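Local coordinates for MutS2 protein (Thermus thermophilus, PDB 2ZQE) that carries a C-terminal Smr domain, the endonuclease part of MutS2, which probably cuts DNA in suppressing homologous recombination, at residues 10-14 / 15-19. Residues are numbered along the deposited sequence; the frame is centred on the assembly and turned at random.
Sequences RGLTV and AEALL
Thr-13 and Glu-16 form a capping box at the start of helix 14-30, where the loop leaving strand 6-8 turns into the first helix of the Smr domain. Thr-13 is the N-cap: a chi1 of 61° turns its OG1 to the helix end, where it accepts from Glu-16 N at 3.1 Å. The return bond runs from Thr-13 N to Glu-16 OE1 (2.8 Å) and is nearly straight, at 168°, using the lone pair that faces away from OE2. Two backbone amides are thus satisfied by side chains, and the carboxylate, held at OE1 by this bond, lies near the N-terminal end of the helix, whose dipole would probably stabilise its negative charge.

Leu-12 packs beside the box. Its CB rests 3.8 Å from Glu-16 CB, while the two methyls part, CD1 lying 3.9 Å from Ala-17 CA and CD2 3.9 Å from Glu-16 OE1.

Val-14 opens the first turn and packs, with Ala-17, against Leu-47 of helix 46-57. Val-14 O accepts from Leu-18 N at 2.8 Å, and the Leu-18 side chain runs beside that of Val-14, both heading in one direction, with Val-14 CG1 4.2 Å from Leu-18 CD1.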
loop_
_atom_site.group_PDB
_atom_site.type_symbol
_atom_site.label_atom_id
_atom_site.label_comp_id
_atom_site.label_asym_id
_atom_site.label_seq_id
_atom_site.Cartn_x
_atom_site.Cartn_y
_atom_site.Cartn_z
ATOM N N ARG A 10 1.280 4.628 -9.021
ATOM C CA ARG A 10 2.410 5.124 -9.797
ATOM C C ARG A 10 1.999 6.401 -10.492
ATOM O O ARG A 10 0.874 6.492 -10.987
ATOM C CB ARG A 10 2.860 4.088 -10.822
ATOM C CG ARG A 10 3.316 2.802 -10.169
ATOM C CD ARG A 10 3.587 1.736 -11.212
ATOM N NE ARG A 10 2.371 1.339 -11.921
ATOM C CZ ARG A 10 2.360 0.508 -12.959
ATOM N NH1 ARG A 10 3.498 -0.022 -13.390
ATOM N NH2 ARG A 10 1.217 0.201 -13.559
ATOM N N GLY A 11 2.904 7.374 -10.504
ATOM C CA GLY A 11 2.641 8.669 -11.130
ATOM C C GLY A 11 2.089 9.714 -10.179
ATOM O O GLY A 11 1.940 10.878 -10.553
ATOM N N LEU A 12 1.763 9.311 -8.952
ATOM C CA LEU A 12 1.295 10.272 -7.948
ATOM C C LEU A 12 2.470 10.867 -7.152
ATOM O O LEU A 12 3.474 10.210 -6.940
ATOM C CB LEU A 12 0.318 9.584 -6.978
ATOM C CG LEU A 12 -0.981 9.018 -7.586
ATOM C CD1 LEU A 12 -1.791 8.322 -6.523
ATOM C CD2 LEU A 12 -1.791 10.128 -8.264
ATOM N N THR A 13 2.329 12.107 -6.689
ATOM C CA THR A 13 3.267 12.641 -5.696
ATOM C C THR A 13 3.132 11.854 -4.395
ATOM O O THR A 13 2.142 11.149 -4.208
ATOM C CB THR A 13 2.983 14.104 -5.392
ATOM O OG1 THR A 13 1.646 14.241 -4.853
ATOM C CG2 THR A 13 3.124 14.900 -6.663
ATOM N N VAL A 14 4.096 11.996 -3.493
ATOM C CA VAL A 14 3.946 11.383 -2.141
ATOM C C VAL A 14 2.603 11.767 -1.493
ATOM O O VAL A 14 1.862 10.903 -0.992
ATOM C CB VAL A 14 5.141 11.735 -1.227
ATOM C CG1 VAL A 14 4.844 11.398 0.240
ATOM C CG2 VAL A 14 6.402 11.009 -1.703
ATOM N N ALA A 15 2.270 13.056 -1.532
ATOM C CA ALA A 15 1.022 13.518 -0.897
ATOM C C ALA A 15 -0.232 12.903 -1.521
ATOM O O ALA A 15 -1.146 12.461 -0.807
ATOM C CB ALA A 15 0.955 15.042 -0.927
ATOM N N GLU A 16 -0.283 12.862 -2.851
ATOM C CA GLU A 16 -1.423 12.263 -3.542
ATOM C C GLU A 16 -1.491 10.764 -3.231
ATOM O O GLU A 16 -2.574 10.215 -2.968
ATOM C CB GLU A 16 -1.268 12.424 -5.047
ATOM C CG GLU A 16 -1.540 13.815 -5.608
ATOM C CD GLU A 16 -1.175 13.875 -7.091
ATOM O OE1 GLU A 16 -0.045 13.501 -7.418
ATOM O OE2 GLU A 16 -2.030 14.245 -7.937
ATOM N N ALA A 17 -0.331 10.120 -3.259
ATOM C CA ALA A 17 -0.244 8.678 -2.988
ATOM C C ALA A 17 -0.730 8.334 -1.587
ATOM O O ALA A 17 -1.503 7.391 -1.404
ATOM C CB ALA A 17 1.191 8.155 -3.224
ATOM N N LEU A 18 -0.299 9.108 -0.596
ATOM C CA LEU A 18 -0.742 8.864 0.783
ATOM C C LEU A 18 -2.239 9.107 0.994
ATOM O O LEU A 18 -2.890 8.370 1.736
ATOM C CB LEU A 18 0.086 9.689 1.774
ATOM C CG LEU A 18 1.507 9.155 2.000
ATOM C CD1 LEU A 18 2.192 9.934 3.116
ATOM C CD2 LEU A 18 1.554 7.685 2.317
ATOM N N LEU A 19 -2.778 10.145 0.345
ATOM C CA LEU A 19 -4.233 10.360 0.350
ATOM C C LEU A 19 -4.988 9.149 -0.220
ATOM O O LEU A 19 -6.007 8.688 0.355
ATOM C CB LEU A 19 -4.587 11.652 -0.413
ATOM C CG LEU A 19 -6.073 12.030 -0.462
ATOM C CD1 LEU A 19 -6.579 12.337 0.930
ATOM C CD2 LEU A 19 -6.241 13.235 -1.345
#